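Long-range contact in DNA helicase assembly protein (PDB 1C1K), which loads the replicative helicase of bacteriophage T4 onto replication-fork DNA covered by the single-stranded DNA-binding protein, serving viral replication, recombination and repair: residues Glu137-Phe148 with Lys173-Trp183. Residues are numbered along the deposited sequence; the frame is centred on the assembly and turned at random.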
ATOM      1  N   GLU A 137       5.235 -17.496   8.643  1.00  8.86           N
ATOM      2  CA  GLU A 137       4.180 -18.487   8.482  1.00  9.63           C
ATOM      3  C   GLU A 137       2.912 -18.203   9.279  1.00  8.71           C
ATOM      4  O   GLU A 137       2.957 -17.790  10.431  1.00  8.28           O
ATOM      5  CB  GLU A 137       4.707 -19.872   8.857  1.00 12.54           C
ATOM      6  CG  GLU A 137       5.784 -20.404   7.930  1.00 19.59           C
ATOM      7  CD  GLU A 137       5.238 -20.827   6.577  1.00 23.97           C
ATOM      8  OE1 GLU A 137       5.974 -20.701   5.573  1.00 27.81           O
ATOM      9  OE2 GLU A 137       4.076 -21.287   6.514  1.00 26.94           O
ATOM     10  N   TYR A 138       1.768 -18.436   8.647  1.00  9.68           N
ATOM     11  CA  TYR A 138       0.481 -18.243   9.298  1.00 10.56           C
ATOM     12  C   TYR A 138       0.381 -19.237  10.467  1.00 11.15           C
ATOM     13  O   TYR A 138       0.802 -20.391  10.348  1.00 10.66           O
ATOM     14  CB  TYR A 138      -0.638 -18.492   8.280  1.00 11.41           C
ATOM     15  CG  TYR A 138      -2.021 -18.577   8.868  1.00 12.94           C
ATOM     16  CD1 TYR A 138      -2.732 -17.421   9.194  1.00 14.01           C
ATOM     17  CD2 TYR A 138      -2.633 -19.814   9.081  1.00 13.56           C
ATOM     18  CE1 TYR A 138      -4.024 -17.493   9.717  1.00 15.75           C
ATOM     19  CE2 TYR A 138      -3.925 -19.899   9.603  1.00 14.61           C
ATOM     20  CZ  TYR A 138      -4.614 -18.736   9.918  1.00 15.42           C
ATOM     21  OH  TYR A 138      -5.896 -18.813  10.414  1.00 16.85           O
ATOM     22  N   ASN A 139      -0.163 -18.774  11.592  1.00 12.65           N
ATOM     23  CA  ASN A 139      -0.325 -19.596  12.794  1.00 14.04           C
ATOM     24  C   ASN A 139      -1.815 -19.803  13.080  1.00 14.57           C
ATOM     25  O   ASN A 139      -2.477 -18.915  13.601  1.00 15.47           O
ATOM     26  CB  ASN A 139       0.339 -18.900  13.993  1.00 14.93           C
ATOM     27  CG  ASN A 139       0.390 -19.780  15.237  1.00 15.24           C
ATOM     28  OD1 ASN A 139       1.068 -19.456  16.213  1.00 15.92           O
ATOM     29  ND2 ASN A 139      -0.326 -20.894  15.206  1.00 15.16           N
ATOM     30  N   PRO A 140      -2.354 -20.989  12.752  1.00 16.53           N
ATOM     31  CA  PRO A 140      -3.773 -21.294  12.978  1.00 17.46           C
ATOM     32  C   PRO A 140      -4.274 -21.024  14.397  1.00 19.16           C
ATOM     33  O   PRO A 140      -5.423 -20.640  14.595  1.00 19.70           O
ATOM     34  CB  PRO A 140      -3.890 -22.772  12.611  1.00 17.18           C
ATOM     35  CG  PRO A 140      -2.737 -23.037  11.701  1.00 17.25           C
ATOM     36  CD  PRO A 140      -1.634 -22.127  12.153  1.00 16.35           C
ATOM     37  N   LYS A 141      -3.411 -21.233  15.383  1.00 20.85           N
ATOM     38  CA  LYS A 141      -3.777 -21.021  16.777  1.00 23.07           C
ATOM     39  C   LYS A 141      -4.291 -19.606  17.024  1.00 23.69           C
ATOM     40  O   LYS A 141      -5.364 -19.414  17.603  1.00 24.29           O
ATOM     41  CB  LYS A 141      -2.566 -21.271  17.676  1.00 24.93           C
ATOM     42  CG  LYS A 141      -2.683 -22.471  18.591  1.00 27.38           C
ATOM     43  CD  LYS A 141      -1.368 -22.716  19.323  1.00 29.14           C
ATOM     44  CE  LYS A 141      -0.818 -24.106  19.043  1.00 29.40           C
ATOM     45  NZ  LYS A 141      -1.913 -25.114  18.979  1.00 31.55           N
ATOM     46  N   VAL A 142      -3.517 -18.619  16.579  1.00 23.57           N
ATOM     47  CA  VAL A 142      -3.863 -17.216  16.780  1.00 23.28           C
ATOM     48  C   VAL A 142      -4.434 -16.533  15.541  1.00 21.71           C
ATOM     49  O   VAL A 142      -4.640 -15.320  15.540  1.00 22.41           O
ATOM     50  CB  VAL A 142      -2.629 -16.416  17.269  1.00 23.01           C
ATOM     51  CG1 VAL A 142      -2.173 -16.943  18.620  1.00 24.43           C
ATOM     52  CG2 VAL A 142      -1.502 -16.532  16.268  1.00 22.08           C
ATOM     53  N   GLN A 143      -4.691 -17.316  14.498  1.00 20.03           N
ATOM     54  CA  GLN A 143      -5.244 -16.800  13.246  1.00 19.66           C
ATOM     55  C   GLN A 143      -4.454 -15.605  12.730  1.00 18.06           C
ATOM     56  O   GLN A 143      -5.025 -14.663  12.181  1.00 17.74           O
ATOM     57  CB  GLN A 143      -6.709 -16.391  13.439  1.00 20.81           C
ATOM     58  CG  GLN A 143      -7.621 -17.523  13.875  1.00 23.93           C
ATOM     59  CD  GLN A 143      -9.079 -17.257  13.544  1.00 26.35           C
ATOM     60  OE1 GLN A 143      -9.474 -16.115  13.309  1.00 27.06           O
ATOM     61  NE2 GLN A 143      -9.885 -18.312  13.523  1.00 27.34           N
ATOM     62  N   SER A 144      -3.138 -15.653  12.895  1.00 15.24           N
ATOM     63  CA  SER A 144      -2.283 -14.557  12.467  1.00 13.37           C
ATOM     64  C   SER A 144      -0.858 -15.052  12.246  1.00 12.00           C
ATOM     65  O   SER A 144      -0.625 -16.250  12.082  1.00 12.16           O
ATOM     66  CB  SER A 144      -2.295 -13.460  13.535  1.00 14.41           C
ATOM     67  OG  SER A 144      -1.653 -12.278  13.088  1.00 14.47           O
ATOM     68  N   SER A 145       0.086 -14.117  12.235  1.00  9.33           N
ATOM     69  CA  SER A 145       1.498 -14.429  12.062  1.00  7.41           C
ATOM     70  C   SER A 145       2.287 -13.274  12.646  1.00  7.75           C
ATOM     71  O   SER A 145       1.753 -12.175  12.819  1.00  8.09           O
ATOM     72  CB  SER A 145       1.855 -14.598  10.578  1.00  6.27           C
ATOM     73  OG  SER A 145       1.644 -13.396   9.849  1.00  7.51           O
ATOM     74  N   TYR A 146       3.554 -13.513  12.959  1.00  6.63           N
ATOM     75  CA  TYR A 146       4.373 -12.446  13.502  1.00  7.10           C
ATOM     76  C   TYR A 146       4.520 -11.336  12.468  1.00  6.88           C
ATOM     77  O   TYR A 146       4.411 -10.154  12.800  1.00  7.38           O
ATOM     78  CB  TYR A 146       5.750 -12.978  13.887  1.00  8.07           C
ATOM     79  CG  TYR A 146       5.782 -13.698  15.216  1.00  9.12           C
ATOM     80  CD1 TYR A 146       6.258 -15.006  15.305  1.00 11.01           C
ATOM     81  CD2 TYR A 146       5.370 -13.060  16.389  1.00  9.14           C
ATOM     82  CE1 TYR A 146       6.327 -15.664  16.536  1.00 12.18           C
ATOM     83  CE2 TYR A 146       5.434 -13.706  17.622  1.00 10.67           C
ATOM     84  CZ  TYR A 146       5.915 -15.006  17.684  1.00 12.16           C
ATOM     85  OH  TYR A 146       5.990 -15.648  18.898  1.00 15.40           O
ATOM     86  N   ILE A 147       4.749 -11.702  11.207  1.00  5.50           N
ATOM     87  CA  ILE A 147       4.925 -10.676  10.186  1.00  5.77           C
ATOM     88  C   ILE A 147       3.680  -9.804  10.032  1.00  6.58           C
ATOM     89  O   ILE A 147       3.790  -8.586   9.848  1.00  6.55           O
ATOM     90  CB  ILE A 147       5.368 -11.295   8.820  1.00  6.06           C
ATOM     91  CG1 ILE A 147       5.985 -10.200   7.939  1.00  5.80           C
ATOM     92  CG2 ILE A 147       4.195 -11.984   8.123  1.00  6.36           C
ATOM     93  CD1 ILE A 147       7.274  -9.602   8.496  1.00  6.02           C
ATOM     94  N   PHE A 148       2.495 -10.401  10.116  1.00  6.35           N
ATOM     95  CA  PHE A 148       1.278  -9.604  10.016  1.00  7.64           C
ATOM     96  C   PHE A 148       1.165  -8.705  11.244  1.00  8.32           C
ATOM     97  O   PHE A 148       0.783  -7.543  11.141  1.00  8.63           O
ATOM     98  CB  PHE A 148       0.043 -10.501   9.929  1.00  8.90           C
ATOM     99  CG  PHE A 148      -1.262  -9.738   9.892  1.00  9.66           C
ATOM    100  CD1 PHE A 148      -1.389  -8.581   9.127  1.00  9.34           C
ATOM    101  CD2 PHE A 148      -2.359 -10.173  10.628  1.00  9.32           C
ATOM    102  CE1 PHE A 148      -2.588  -7.872   9.097  1.00  9.06           C
ATOM    103  CE2 PHE A 148      -3.564  -9.469  10.603  1.00 11.09           C
ATOM    104  CZ  PHE A 148      -3.675  -8.314   9.834  1.00  9.45           C
ATOM    105  N   LYS A 173      -0.821 -17.275   0.839  1.00 11.51           N
ATOM    106  CA  LYS A 173      -0.842 -18.378   1.802  1.00 12.11           C
ATOM    107  C   LYS A 173      -1.725 -18.039   3.002  1.00 12.40           C
ATOM    108  O   LYS A 173      -2.433 -18.897   3.523  1.00 12.86           O
ATOM    109  CB  LYS A 173       0.575 -18.696   2.274  1.00 13.52           C
ATOM    110  CG  LYS A 173       1.444 -19.303   1.192  1.00 15.04           C
ATOM    111  CD  LYS A 173       2.344 -20.379   1.758  1.00 21.24           C
ATOM    112  CE  LYS A 173       3.753 -19.859   1.965  1.00 22.23           C
ATOM    113  NZ  LYS A 173       4.401 -20.518   3.135  1.00 25.94           N
ATOM    114  N   HIS A 174      -1.684 -16.789   3.448  1.00 10.58           N
ATOM    115  CA  HIS A 174      -2.513 -16.372   4.569  1.00 10.40           C
ATOM    116  C   HIS A 174      -3.983 -16.441   4.138  1.00 11.39           C
ATOM    117  O   HIS A 174      -4.837 -16.951   4.866  1.00 11.12           O
ATOM    118  CB  HIS A 174      -2.159 -14.938   4.988  1.00  9.57           C
ATOM    119  CG  HIS A 174      -1.037 -14.846   5.982  1.00  9.20           C
ATOM    120  ND1 HIS A 174       0.191 -15.439   5.780  1.00  9.18           N
ATOM    121  CD2 HIS A 174      -0.952 -14.201   7.170  1.00  9.43           C
ATOM    122  CE1 HIS A 174       0.986 -15.163   6.801  1.00  8.74           C
ATOM    123  NE2 HIS A 174       0.316 -14.413   7.658  1.00  9.17           N
ATOM    124  N   ASP A 175      -4.262 -15.929   2.941  1.00 11.55           N
ATOM    125  CA  ASP A 175      -5.616 -15.906   2.391  1.00 12.90           C
ATOM    126  C   ASP A 175      -6.253 -17.293   2.298  1.00 14.75           C
ATOM    127  O   ASP A 175      -7.448 -17.449   2.553  1.00 14.75           O
ATOM    128  CB  ASP A 175      -5.607 -15.279   0.994  1.00 11.76           C
ATOM    129  CG  ASP A 175      -5.674 -13.764   1.028  1.00 11.49           C
ATOM    130  OD1 ASP A 175      -5.564 -13.152  -0.056  1.00 11.67           O
ATOM    131  OD2 ASP A 175      -5.838 -13.187   2.123  1.00 12.43           O
ATOM    132  N   GLU A 176      -5.463 -18.294   1.926  1.00 16.31           N
ATOM    133  CA  GLU A 176      -5.989 -19.647   1.795  1.00 19.13           C
ATOM    134  C   GLU A 176      -6.180 -20.374   3.120  1.00 19.42           C
ATOM    135  O   GLU A 176      -6.942 -21.332   3.190  1.00 20.20           O
ATOM    136  CB  GLU A 176      -5.093 -20.497   0.877  1.00 21.01           C
ATOM    137  CG  GLU A 176      -3.599 -20.217   0.969  1.00 27.39           C
ATOM    138  CD  GLU A 176      -2.875 -20.381  -0.371  1.00 30.33           C
ATOM    139  OE1 GLU A 176      -1.845 -21.090  -0.413  1.00 32.47           O
ATOM    140  OE2 GLU A 176      -3.329 -19.801  -1.383  1.00 31.10           O
ATOM    141  N   GLN A 177      -5.515 -19.911   4.174  1.00 20.16           N
ATOM    142  CA  GLN A 177      -5.613 -20.572   5.475  1.00 20.57           C
ATOM    143  C   GLN A 177      -6.540 -19.930   6.505  1.00 21.16           C
ATOM    144  O   GLN A 177      -6.694 -20.457   7.606  1.00 21.75           O
ATOM    145  CB  GLN A 177      -4.219 -20.715   6.095  1.00 20.99           C
ATOM    146  CG  GLN A 177      -3.230 -21.511   5.257  1.00 21.59           C
ATOM    147  CD  GLN A 177      -1.822 -21.488   5.832  1.00 23.00           C
ATOM    148  OE1 GLN A 177      -1.001 -20.646   5.462  1.00 24.26           O
ATOM    149  NE2 GLN A 177      -1.536 -22.414   6.742  1.00 22.80           N
ATOM    150  N   THR A 178      -7.165 -18.806   6.168  1.00 21.11           N
ATOM    151  CA  THR A 178      -8.044 -18.159   7.131  1.00 22.90           C
ATOM    152  C   THR A 178      -9.124 -17.270   6.528  1.00 23.98           C
ATOM    153  O   THR A 178      -9.065 -16.903   5.356  1.00 23.68           O
ATOM    154  CB  THR A 178      -7.224 -17.307   8.136  1.00 22.18           C
ATOM    155  OG1 THR A 178      -8.085 -16.826   9.177  1.00 22.14           O
ATOM    156  CG2 THR A 178      -6.573 -16.119   7.428  1.00 20.52           C
ATOM    157  N   ASP A 179     -10.107 -16.930   7.357  1.00 26.23           N
ATOM    158  CA  ASP A 179     -11.210 -16.064   6.963  1.00 27.70           C
ATOM    159  C   ASP A 179     -11.273 -14.914   7.959  1.00 27.30           C
ATOM    160  O   ASP A 179     -12.180 -14.086   7.915  1.00 27.70           O
ATOM    161  CB  ASP A 179     -12.530 -16.837   6.979  1.00 30.06           C
ATOM    162  CG  ASP A 179     -12.393 -18.229   6.403  1.00 33.65           C
ATOM    163  OD1 ASP A 179     -12.289 -18.351   5.163  1.00 36.41           O
ATOM    164  OD2 ASP A 179     -12.389 -19.202   7.188  1.00 35.58           O
ATOM    165  N   ASN A 180     -10.298 -14.883   8.862  1.00 25.86           N
ATOM    166  CA  ASN A 180     -10.203 -13.848   9.883  1.00 25.06           C
ATOM    167  C   ASN A 180     -10.514 -12.487   9.274  1.00 24.89           C
ATOM    168  O   ASN A 180      -9.903 -12.091   8.283  1.00 25.39           O
ATOM    169  CB  ASN A 180      -8.792 -13.841  10.481  1.00 24.90           C
ATOM    170  CG  ASN A 180      -8.661 -12.904  11.662  1.00 25.36           C
ATOM    171  OD1 ASN A 180      -9.100 -13.216  12.772  1.00 26.91           O
ATOM    172  ND2 ASN A 180      -8.054 -11.748  11.434  1.00 25.00           N
ATOM    173  N   LEU A 181     -11.467 -11.778   9.874  1.00 24.14           N
ATOM    174  CA  LEU A 181     -11.883 -10.460   9.399  1.00 22.84           C
ATOM    175  C   LEU A 181     -10.783  -9.400   9.463  1.00 21.21           C
ATOM    176  O   LEU A 181     -10.628  -8.599   8.542  1.00 19.73           O
ATOM    177  CB  LEU A 181     -13.094  -9.986  10.204  1.00 25.25           C
ATOM    178  CG  LEU A 181     -13.674  -8.627   9.804  1.00 27.68           C
ATOM    179  CD1 LEU A 181     -15.194  -8.681   9.907  1.00 29.12           C
ATOM    180  CD2 LEU A 181     -13.113  -7.535  10.708  1.00 28.21           C
ATOM    181  N   VAL A 182     -10.026  -9.387  10.554  1.00 19.31           N
ATOM    182  CA  VAL A 182      -8.955  -8.412  10.701  1.00 18.24           C
ATOM    183  C   VAL A 182      -7.900  -8.598   9.610  1.00 17.41           C
ATOM    184  O   VAL A 182      -7.406  -7.620   9.049  1.00 17.20           O
ATOM    185  CB  VAL A 182      -8.291  -8.519  12.090  1.00 18.00           C
ATOM    186  CG1 VAL A 182      -7.068  -7.624  12.157  1.00 17.72           C
ATOM    187  CG2 VAL A 182      -9.285  -8.114  13.165  1.00 19.18           C
ATOM    188  N   TRP A 183      -7.554  -9.846   9.300  1.00 16.49           N
ATOM    189  CA  TRP A 183      -6.562 -10.094   8.261  1.00 15.29           C
ATOM    190  C   TRP A 183      -7.145  -9.718   6.909  1.00 15.94           C
ATOM    191  O   TRP A 183      -6.496  -9.045   6.115  1.00 13.94           O
ATOM    192  CB  TRP A 183      -6.135 -11.565   8.225  1.00 13.31           C
ATOM    193  CG  TRP A 183      -5.481 -11.932   6.910  1.00 11.87           C
ATOM    194  CD1 TRP A 183      -6.021 -12.691   5.910  1.00 10.47           C
ATOM    195  CD2 TRP A 183      -4.206 -11.482   6.423  1.00 11.15           C
ATOM    196  NE1 TRP A 183      -5.170 -12.737   4.830  1.00 10.18           N
ATOM    197  CE2 TRP A 183      -4.048 -12.004   5.117  1.00  8.89           C
ATOM    198  CE3 TRP A 183      -3.183 -10.685   6.962  1.00  9.61           C
ATOM    199  CZ2 TRP A 183      -2.910 -11.756   4.342  1.00  9.24           C
ATOM    200  CZ3 TRP A 183      -2.051 -10.438   6.187  1.00  8.45           C
ATOM    201  CH2 TRP A 183      -1.925 -10.972   4.893  1.00  8.94           C
TER
HETATM  202  O   HOH W   1      -6.897 -21.416  10.503  1.00 22.79           O
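Tyr138 CB sits over the centre of one face of the His174 imidazole, a CH-pi contact at 4.0 Å from the ring centroid, while the edge of the tyrosine ring is turned toward that face with the planes 70° apart. At the in-plane edge of the imidazole, NE2 shares a hydrogen bond of 2.8 Å with Ser145 OG. Ser145 is the N-cap of helix 146-152, and its OG also accepts from Phe148 N, so a single oxygen caps one helix and ties it to the histidine of another. Beside it, the six-membered ring of Trp183 stands edge-on to a face of Phe148 in a T-shaped pair with planes at 89°, CE3 lying over the centre of the phenylalanine ring. Trp183 in turn offers a face to His174 CB, and its NE1 donates to Asp175 OD2 (2.8 Å). With CG anti to the backbone N (chi1 169°), the Tyr138 ring runs along Gln177 CB to Thr178, where the phenol OH comes up against Thr178 CB; a water links this OH to Gln177 O. Toward the surface, Glu137 OE1 forms a salt bridge with Lys173 NZ at 2.9 Å. The contact thus packs the loop leading into helix 146-152 against the junction of helices 170-177 and 181-196, in the C-terminal part of this helical protein, with Phe161 of helix 158-168 also touching Trp183.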